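Local coordinates for uncharacterized protein (Ruminococcus gnavus, PDB 4QAN) that is of unknown function but binds magnesium and adopts a cystatin-like fold, as a divergent member of the NTF2-like superfamily, at residues S25-A30 and S142-Y147; L32-A37 and W168-L173; G49-E54 and T160-E165. One frame throughout, in Å; residues are numbered along the deposited sequence.

Interaction 1 of 3, residues S25-A30 and S142-Y147; sequences SEEEEA and SELEIY
The first turn of helix 27-39 meets strand 140-150 of the antiparallel sheet through Glu27, which reaches Ser142 and Leu144, a helix-on-sheet contact in the N-terminal half of the chain, probably one cystatin-like unit. Ser142 OG donates a hydrogen bond to Glu27 OE2 at 2.9 Å. The hydroxyl comes to the anti side of the carboxylate, 21° out of its plane. Glu27 carries CG between its backbone N and carbonyl carbon (chi1 71°), and the chain then bends at chi2; together these turns bring the acid across to the strand. A serine suits this buried strand position: its small side chain fits beneath the helix, and its hydroxyl gives the carboxylate a donor. The aliphatic part of Glu27 is used as well: its CG lies 4.2 Å from Leu144 CD2, whose branched side chain also packs on Val31 and Ala161. Trp168, on strand 167-172 of the same sheet, touches both Glu27 and Ser142. Glu122 brings a second carboxylate close to Glu27 OE2, which may raise the proton affinity of the pair. With an alanine in place of Glu27, Ser142 OG would probably lose this acceptor and Leu144 CD2 the methylene it packs against.

Glu26 holds the N-cap position, and the acids that follow it suit a helix start, where the partial positive charge of the free amide groups is felt. Ser25 N donates to Glu29 OE1 at 3.3 Å, meeting it from above the carboxylate plane. A helix packed across a curved antiparallel sheet is characteristic of the cystatin-like fold.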
loop_
_atom_site.group_PDB
_atom_site.type_symbol
_atom_site.label_atom_id
_atom_site.label_comp_id
_atom_site.label_asym_id
_atom_site.label_seq_id
_atom_site.Cartn_x
_atom_site.Cartn_y
_atom_site.Cartn_z
ATOM N N SER A 25 -7.029 20.498 -13.631
ATOM C CA SER A 25 -7.464 21.711 -12.960
ATOM C C SER A 25 -8.953 21.642 -12.638
ATOM O O SER A 25 -9.448 22.407 -11.807
ATOM C CB SER A 25 -7.170 22.933 -13.848
ATOM O OG SER A 25 -7.389 22.638 -15.220
ATOM N N GLU A 26 -9.662 20.741 -13.314
ATOM C CA GLU A 26 -11.087 20.536 -13.092
ATOM C C GLU A 26 -11.286 19.079 -12.752
ATOM O O GLU A 26 -10.628 18.215 -13.337
ATOM C CB GLU A 26 -11.883 20.876 -14.354
ATOM C CG GLU A 26 -13.332 21.246 -14.084
ATOM C CD GLU A 26 -13.484 22.646 -13.507
ATOM O OE1 GLU A 26 -12.458 23.326 -13.285
ATOM O OE2 GLU A 26 -14.636 23.075 -13.279
ATOM N N GLU A 27 -12.195 18.796 -11.820
ATOM C CA GLU A 27 -12.448 17.411 -11.414
ATOM C C GLU A 27 -12.988 16.549 -12.577
ATOM O O GLU A 27 -12.752 15.344 -12.617
ATOM C CB GLU A 27 -13.356 17.328 -10.165
ATOM C CG GLU A 27 -14.824 17.698 -10.351
ATOM C CD GLU A 27 -15.214 18.992 -9.654
ATOM O OE1 GLU A 27 -14.612 20.046 -9.963
ATOM O OE2 GLU A 27 -16.138 18.954 -8.811
ATOM N N GLU A 28 -13.678 17.163 -13.537
ATOM C CA GLU A 28 -14.220 16.405 -14.669
ATOM C C GLU A 28 -13.097 15.750 -15.486
ATOM O O GLU A 28 -13.201 14.582 -15.863
ATOM C CB GLU A 28 -15.106 17.288 -15.569
ATOM C CG GLU A 28 -16.022 16.476 -16.476
ATOM C CD GLU A 28 -17.001 17.327 -17.265
ATOM O OE1 GLU A 28 -16.555 18.111 -18.131
ATOM O OE2 GLU A 28 -18.224 17.199 -17.033
ATOM N N GLU A 29 -12.026 16.502 -15.730
ATOM C CA GLU A 29 -10.878 16.012 -16.500
ATOM C C GLU A 29 -10.296 14.786 -15.835
ATOM O O GLU A 29 -10.065 13.776 -16.488
ATOM C CB GLU A 29 -9.772 17.062 -16.578
ATOM C CG GLU A 29 -10.150 18.372 -17.247
ATOM C CD GLU A 29 -9.091 19.439 -17.017
ATOM O OE1 GLU A 29 -8.029 19.099 -16.434
ATOM O OE2 GLU A 29 -9.316 20.608 -17.415
ATOM N N ALA A 30 -10.059 14.899 -14.531
ATOM C CA ALA A 30 -9.535 13.794 -13.724
ATOM C C ALA A 30 -10.418 12.541 -13.817
ATOM O O ALA A 30 -9.914 11.419 -13.896
ATOM C CB ALA A 30 -9.396 14.235 -12.277
ATOM N N SER A 142 -14.990 16.133 -4.103
ATOM C CA SER A 142 -16.178 16.147 -4.956
ATOM C C SER A 142 -16.600 14.715 -5.272
ATOM O O SER A 142 -15.851 13.974 -5.906
ATOM C CB SER A 142 -15.902 16.915 -6.239
ATOM O OG SER A 142 -16.958 16.723 -7.150
ATOM N N GLU A 143 -17.785 14.332 -4.799
ATOM C CA GLU A 143 -18.338 13.003 -5.050
ATOM C C GLU A 143 -19.149 13.041 -6.332
ATOM O O GLU A 143 -20.141 13.756 -6.413
ATOM C CB GLU A 143 -19.221 12.549 -3.889
ATOM C CG GLU A 143 -18.459 11.898 -2.747
ATOM C CD GLU A 143 -19.388 11.407 -1.648
ATOM O OE1 GLU A 143 -20.144 12.246 -1.111
ATOM O OE2 GLU A 143 -19.365 10.193 -1.325
ATOM N N LEU A 144 -18.714 12.278 -7.331
ATOM C CA LEU A 144 -19.344 12.296 -8.644
ATOM C C LEU A 144 -20.038 10.991 -8.949
ATOM O O LEU A 144 -19.539 9.917 -8.621
ATOM C CB LEU A 144 -18.324 12.597 -9.747
ATOM C CG LEU A 144 -17.697 13.996 -9.672
ATOM C CD1 LEU A 144 -16.343 13.938 -8.982
ATOM C CD2 LEU A 144 -17.556 14.620 -11.051
ATOM N N GLU A 145 -21.213 11.113 -9.557
ATOM C CA GLU A 145 -21.929 9.994 -10.133
ATOM C C GLU A 145 -21.627 9.994 -11.620
ATOM O O GLU A 145 -21.761 11.027 -12.282
ATOM C CB GLU A 145 -23.433 10.159 -9.931
ATOM C CG GLU A 145 -23.879 10.309 -8.486
ATOM C CD GLU A 145 -25.384 10.471 -8.369
ATOM O OE1 GLU A 145 -26.033 10.815 -9.382
ATOM O OE2 GLU A 145 -25.923 10.253 -7.264
ATOM N N ILE A 146 -21.238 8.840 -12.149
ATOM C CA ILE A 146 -20.821 8.746 -13.544
ATOM C C ILE A 146 -21.694 7.730 -14.268
ATOM O O ILE A 146 -21.790 6.583 -13.849
ATOM C CB ILE A 146 -19.337 8.347 -13.637
ATOM C CG1 ILE A 146 -18.476 9.324 -12.830
ATOM C CG2 ILE A 146 -18.857 8.300 -15.081
ATOM C CD1 ILE A 146 -17.136 8.754 -12.442
ATOM N N TYR A 147 -22.334 8.164 -15.348
ATOM C CA TYR A 147 -23.178 7.288 -16.149
ATOM C C TYR A 147 -22.444 6.926 -17.432
ATOM O O TYR A 147 -22.110 7.796 -18.237
ATOM C CB TYR A 147 -24.529 7.960 -16.453
ATOM C CG TYR A 147 -25.315 8.275 -15.197
ATOM C CD1 TYR A 147 -26.185 7.341 -14.644
ATOM C CD2 TYR A 147 -25.159 9.495 -14.538
ATOM C CE1 TYR A 147 -26.892 7.618 -13.482
ATOM C CE2 TYR A 147 -25.860 9.782 -13.373
ATOM C CZ TYR A 147 -26.727 8.839 -12.848
ATOM O OH TYR A 147 -27.428 9.104 -11.692
#

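Interaction 2 of 3, residues L32-A37 and W168-L173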
loop_
_atom_site.group_PDB
_atom_site.type_symbol
_atom_site.label_atom_id
_atom_site.label_comp_id
_atom_site.label_asym_id
_atom_site.label_seq_id
_atom_site.Cartn_x
_atom_site.Cartn_y
_atom_site.Cartn_z
ATOM N N LEU A 32 -12.521 11.776 -16.359
ATOM C CA LEU A 32 -12.435 11.268 -17.721
ATOM C C LEU A 32 -11.119 10.546 -17.945
ATOM O O LEU A 32 -11.103 9.434 -18.473
ATOM C CB LEU A 32 -12.581 12.401 -18.740
ATOM C CG LEU A 32 -13.966 13.043 -18.854
ATOM C CD1 LEU A 32 -13.938 14.231 -19.813
ATOM C CD2 LEU A 32 -14.996 12.010 -19.298
ATOM N N TYR A 33 -10.021 11.183 -17.540
ATOM C CA TYR A 33 -8.701 10.567 -17.587
ATOM C C TYR A 33 -8.800 9.163 -17.013
ATOM O O TYR A 33 -8.317 8.208 -17.613
ATOM C CB TYR A 33 -7.690 11.407 -16.792
ATOM C CG TYR A 33 -6.299 10.793 -16.675
ATOM C CD1 TYR A 33 -5.936 10.037 -15.564
ATOM C CD2 TYR A 33 -5.339 10.978 -17.675
ATOM C CE1 TYR A 33 -4.664 9.490 -15.460
ATOM C CE2 TYR A 33 -4.063 10.420 -17.572
ATOM C CZ TYR A 33 -3.732 9.679 -16.467
ATOM O OH TYR A 33 -2.464 9.119 -16.376
HETATM N N MSE A 34 -9.450 9.033 -15.865
HETATM C CA MSE A 34 -9.564 7.720 -15.221
HETATM C C MSE A 34 -10.446 6.825 -16.044
HETATM O O MSE A 34 -10.160 5.641 -16.189
HETATM C CB MSE A 34 -10.051 7.883 -13.789
HETATM C CG MSE A 34 -10.121 6.578 -13.013
HETATM SE SE MSE A 34 -8.325 5.828 -12.798
HETATM C CE MSE A 34 -7.569 7.146 -11.551
ATOM N N LEU A 35 -11.520 7.372 -16.595
ATOM C CA LEU A 35 -12.412 6.591 -17.444
ATOM C C LEU A 35 -11.706 6.081 -18.707
ATOM O O LEU A 35 -11.874 4.920 -19.096
ATOM C CB LEU A 35 -13.638 7.410 -17.818
ATOM C CG LEU A 35 -14.595 7.700 -16.662
ATOM C CD1 LEU A 35 -15.604 8.759 -17.077
ATOM C CD2 LEU A 35 -15.309 6.437 -16.217
ATOM N N SER A 36 -10.923 6.947 -19.345
ATOM C CA SER A 36 -10.092 6.537 -20.483
ATOM C C SER A 36 -9.133 5.400 -20.120
ATOM O O SER A 36 -8.995 4.426 -20.863
ATOM C CB SER A 36 -9.264 7.706 -20.994
ATOM O OG SER A 36 -8.320 7.232 -21.928
ATOM N N ALA A 37 -8.449 5.549 -18.992
ATOM C CA ALA A 37 -7.525 4.523 -18.529
ATOM C C ALA A 37 -8.232 3.180 -18.486
ATOM O O ALA A 37 -7.727 2.202 -19.031
ATOM C CB ALA A 37 -6.972 4.873 -17.160
ATOM N N TRP A 168 -6.563 18.315 -9.231
ATOM C CA TRP A 168 -7.481 17.219 -8.920
ATOM C C TRP A 168 -6.888 15.841 -9.178
ATOM O O TRP A 168 -6.081 15.651 -10.086
ATOM C CB TRP A 168 -8.775 17.368 -9.712
ATOM C CG TRP A 168 -9.588 18.532 -9.249
ATOM C CD1 TRP A 168 -9.523 19.818 -9.699
ATOM C CD2 TRP A 168 -10.583 18.512 -8.227
ATOM N NE1 TRP A 168 -10.424 20.601 -9.023
ATOM C CE2 TRP A 168 -11.088 19.821 -8.111
ATOM C CE3 TRP A 168 -11.106 17.503 -7.402
ATOM C CZ2 TRP A 168 -12.088 20.154 -7.207
ATOM C CZ3 TRP A 168 -12.099 17.836 -6.504
ATOM C CH2 TRP A 168 -12.579 19.153 -6.412
ATOM N N LYS A 169 -7.294 14.887 -8.344
ATOM C CA LYS A 169 -7.045 13.483 -8.598
ATOM C C LYS A 169 -8.181 12.636 -8.043
ATOM O O LYS A 169 -8.987 13.096 -7.239
ATOM C CB LYS A 169 -5.700 13.056 -8.004
ATOM C CG LYS A 169 -4.507 13.568 -8.804
ATOM C CD LYS A 169 -3.347 12.604 -8.745
ATOM C CE LYS A 169 -2.147 13.152 -9.482
ATOM N NZ LYS A 169 -0.956 12.344 -9.126
ATOM N N ILE A 170 -8.256 11.393 -8.496
ATOM C CA ILE A 170 -9.260 10.480 -7.982
ATOM C C ILE A 170 -8.749 9.858 -6.694
ATOM O O ILE A 170 -7.736 9.183 -6.715
ATOM C CB ILE A 170 -9.543 9.347 -8.973
ATOM C CG1 ILE A 170 -10.043 9.916 -10.304
ATOM C CG2 ILE A 170 -10.533 8.354 -8.374
ATOM C CD1 ILE A 170 -11.204 10.878 -10.187
ATOM N N HIS A 171 -9.448 10.094 -5.585
ATOM C CA HIS A 171 -9.137 9.428 -4.315
ATOM C C HIS A 171 -9.666 8.003 -4.294
ATOM O O HIS A 171 -9.046 7.105 -3.701
ATOM C CB HIS A 171 -9.746 10.181 -3.129
ATOM C CG HIS A 171 -9.559 9.471 -1.830
ATOM N ND1 HIS A 171 -8.318 9.293 -1.258
ATOM C CD2 HIS A 171 -10.441 8.846 -1.019
ATOM C CE1 HIS A 171 -8.444 8.608 -0.137
ATOM N NE2 HIS A 171 -9.724 8.324 0.031
ATOM N N SER A 172 -10.837 7.798 -4.887
ATOM C CA SER A 172 -11.424 6.469 -4.947
ATOM C C SER A 172 -12.278 6.293 -6.180
ATOM O O SER A 172 -12.951 7.228 -6.610
ATOM C CB SER A 172 -12.254 6.195 -3.699
ATOM O OG SER A 172 -12.659 4.839 -3.637
ATOM N N LEU A 173 -12.225 5.093 -6.748
ATOM C CA LEU A 173 -13.026 4.714 -7.919
ATOM C C LEU A 173 -14.385 4.165 -7.491
ATOM O O LEU A 173 -15.179 3.734 -8.325
ATOM C CB LEU A 173 -12.294 3.648 -8.747
ATOM C CG LEU A 173 -11.256 4.167 -9.740
ATOM C CD1 LEU A 173 -9.965 4.605 -9.052
ATOM C CD2 LEU A 173 -10.983 3.086 -10.773
#
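This is a purely apolar, buried contact in the core between helix 27-39 and the strand 167-172 region, with Met34 reaching both Ile170 and Leu173. Met34 is present as selenomethionine. Its CG stands anti to the backbone N (chi1 -177°), and bends at chi2 and chi3 fold the chain back so that the terminal methyl turns to the strand. That methyl, CE, lies 3.9 Å from Ile170 CG1, while Met34 CB sits 4.0 Å from the same CG1; the isoleucine branch is thus met by both the root and the end of one side chain. Nearer the middle, Met34 CG approaches Leu173 CG at 4.2 Å.

A long, flexible side chain suits this place, since it can fit against two differently placed branched residues at once. They are differently placed because the chain turns a corner at His171, where His171 and Ser172 both face Thr160 in a classic beta bulge. Phe159, Cys50 and Ala46 also pack on Met34. The bulge and corner probably help to bring Leu173 as well as Ile170 against the helix; a strongly curved sheet of this kind is typical of cystatin-like and NTF2-like folds.

Interaction 3 of 3, residues G49-E54 and T160-E165; sequences GCAIDE and TAVQYE
Glu54 OE2 forms a salt bridge with Lys169 NZ, while the root of the same side chain lies against Tyr164. Glu54 CB sits over one face of the Tyr164 ring, 3.9 Å from the centroid and 29° off the ring normal, a CH-pi contact. The nearest ring atom is Tyr164 CD2, 3.4 Å from Glu54 CB, with Tyr164 CE2 at 3.6 Å from that CB. Glu54 places CG anti to its carbonyl carbon (chi1 -56°), and a bend at chi2 then leads the acid away toward the lysine. The carboxylate and ring planes end only 19° apart. Glutamate fits here because its methylene part can lie on an aromatic face while its charged end finds a partner beside it. Tyrosine offers that broad face and also a hydroxyl, which hydrogen bonds to Leu136 O.

The second meeting point is apolar and small. Ala51 CB touches Val162 CG1 at 3.8 Å; the single methyl of alanine lets the loop come this close to the strand. Ala51 is the centre of an inverse gamma turn, in which Ile52 N makes a weak bond to Cys50 O. It also stands at the N-cap position of helix 52-58, and its carbonyl O is bound by Thr55 OG1.

Backbone bonds of Gly49 and Ala51 to Ile170 hold the 49-51 segment beside strand 167-172, while Ile52 and Cys50 pack on Tyr98 of helix 87-108. The start of helix 52-58 therefore sits between that long helix and strand 153-164, with strand 167-172 alongside.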
loop_
_atom_site.group_PDB
_atom_site.type_symbol
_atom_site.label_atom_id
_atom_site.label_comp_id
_atom_site.label_asym_id
_atom_site.label_seq_id
_atom_site.Cartn_x
_atom_site.Cartn_y
_atom_site.Cartn_z
ATOM N N GLY A 49 -3.439 8.837 -12.274
ATOM C CA GLY A 49 -4.616 9.633 -11.983
ATOM C C GLY A 49 -5.164 9.518 -10.575
ATOM O O GLY A 49 -6.109 10.232 -10.225
ATOM N N CYS A 50 -4.604 8.603 -9.780
ATOM C CA CYS A 50 -5.002 8.425 -8.392
ATOM C C CYS A 50 -4.193 9.330 -7.469
ATOM O O CYS A 50 -3.076 9.718 -7.793
ATOM C CB CYS A 50 -4.808 6.959 -7.968
ATOM S SG CYS A 50 -5.710 5.745 -8.973
ATOM N N ALA A 51 -4.743 9.629 -6.297
ATOM C CA ALA A 51 -4.084 10.522 -5.339
ATOM C C ALA A 51 -3.157 9.741 -4.391
ATOM O O ALA A 51 -3.329 9.785 -3.175
ATOM C CB ALA A 51 -5.132 11.293 -4.545
ATOM N N ILE A 52 -2.159 9.056 -4.950
ATOM C CA ILE A 52 -1.269 8.223 -4.157
ATOM C C ILE A 52 -0.354 9.059 -3.236
ATOM O O ILE A 52 -0.369 8.862 -2.014
ATOM C CB ILE A 52 -0.454 7.231 -5.027
ATOM C CG1 ILE A 52 -1.407 6.245 -5.719
ATOM C CG2 ILE A 52 0.515 6.443 -4.157
ATOM C CD1 ILE A 52 -0.802 5.450 -6.859
ATOM N N ASP A 53 0.442 9.958 -3.812
ATOM C CA ASP A 53 1.378 10.762 -3.017
ATOM C C ASP A 53 0.658 11.819 -2.171
ATOM O O ASP A 53 1.061 12.110 -1.053
ATOM C CB ASP A 53 2.421 11.450 -3.904
ATOM C CG ASP A 53 3.354 10.475 -4.590
ATOM O OD1 ASP A 53 3.621 9.385 -4.047
ATOM O OD2 ASP A 53 3.834 10.812 -5.691
ATOM N N GLU A 54 -0.407 12.389 -2.710
ATOM C CA GLU A 54 -1.092 13.491 -2.051
ATOM C C GLU A 54 -1.811 12.966 -0.805
ATOM O O GLU A 54 -1.626 13.497 0.282
ATOM C CB GLU A 54 -2.058 14.205 -3.007
ATOM C CG GLU A 54 -1.425 14.728 -4.297
ATOM C CD GLU A 54 -1.390 13.703 -5.427
ATOM O OE1 GLU A 54 -1.569 12.492 -5.156
ATOM O OE2 GLU A 54 -1.192 14.120 -6.594
ATOM N N THR A 160 -14.830 9.281 -5.905
ATOM C CA THR A 160 -14.466 10.365 -5.004
ATOM C C THR A 160 -13.210 11.063 -5.539
ATOM O O THR A 160 -12.110 10.503 -5.518
ATOM C CB THR A 160 -14.212 9.859 -3.577
ATOM O OG1 THR A 160 -15.347 9.113 -3.119
ATOM C CG2 THR A 160 -13.943 11.021 -2.631
ATOM N N ALA A 161 -13.397 12.281 -6.032
ATOM C CA ALA A 161 -12.317 13.107 -6.560
ATOM C C ALA A 161 -11.857 14.068 -5.488
ATOM O O ALA A 161 -12.668 14.575 -4.712
ATOM C CB ALA A 161 -12.795 13.882 -7.772
ATOM N N VAL A 162 -10.559 14.336 -5.452
ATOM C CA VAL A 162 -9.988 15.175 -4.402
ATOM C C VAL A 162 -9.094 16.256 -5.000
ATOM O O VAL A 162 -8.463 16.035 -6.028
ATOM C CB VAL A 162 -9.260 14.319 -3.334
ATOM C CG1 VAL A 162 -8.015 13.642 -3.895
ATOM C CG2 VAL A 162 -8.921 15.159 -2.115
ATOM N N GLN A 163 -9.094 17.437 -4.380
ATOM C CA GLN A 163 -8.213 18.525 -4.791
ATOM C C GLN A 163 -7.178 18.846 -3.712
ATOM O O GLN A 163 -7.517 19.005 -2.522
ATOM C CB GLN A 163 -9.012 19.793 -5.111
ATOM C CG GLN A 163 -8.210 20.822 -5.897
ATOM C CD GLN A 163 -8.877 22.191 -5.934
ATOM O OE1 GLN A 163 -9.287 22.721 -4.902
ATOM N NE2 GLN A 163 -8.980 22.772 -7.126
ATOM N N TYR A 164 -5.918 18.920 -4.140
ATOM C CA TYR A 164 -4.835 19.435 -3.316
ATOM C C TYR A 164 -4.079 20.464 -4.135
ATOM O O TYR A 164 -3.729 20.202 -5.282
ATOM C CB TYR A 164 -3.858 18.340 -2.919
ATOM C CG TYR A 164 -4.412 17.224 -2.072
ATOM C CD1 TYR A 164 -4.386 17.291 -0.680
ATOM C CD2 TYR A 164 -4.921 16.080 -2.662
ATOM C CE1 TYR A 164 -4.868 16.243 0.097
ATOM C CE2 TYR A 164 -5.411 15.036 -1.898
ATOM C CZ TYR A 164 -5.379 15.115 -0.521
ATOM O OH TYR A 164 -5.868 14.052 0.216
ATOM N N GLU A 165 -3.821 21.621 -3.531
ATOM C CA GLU A 165 -3.087 22.712 -4.174
ATOM C C GLU A 165 -3.574 22.983 -5.595
ATOM O O GLU A 165 -2.780 23.156 -6.524
ATOM C CB GLU A 165 -1.583 22.426 -4.152
ATOM C CG GLU A 165 -1.070 22.051 -2.769
ATOM C CD GLU A 165 0.334 22.555 -2.490
ATOM O OE1 GLU A 165 0.495 23.773 -2.244
ATOM O OE2 GLU A 165 1.273 21.725 -2.492
#

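Overall arrangement
The three contacts lie on one side of the chain's centre and join the N-terminal helices to a single antiparallel sheet. Interactions 1 and 2 share helix 27-39 and have centres about 8 Å apart; interaction 3, at the start of helix 52-58, is centred about 9 Å from interaction 2 and 12 Å from interaction 1. The first segments run 25-30, 32-37 and 49-54 along the chain, but the partner of interaction 3 (160-165) precedes that of interaction 2 (168-173) and follows 142-147. Those partners lie on three consecutive strands, with 153-164 paired between 140-150 and 167-172. Segments over a hundred residues apart thus build one helix-and-sheet core, probably a cystatin-like unit.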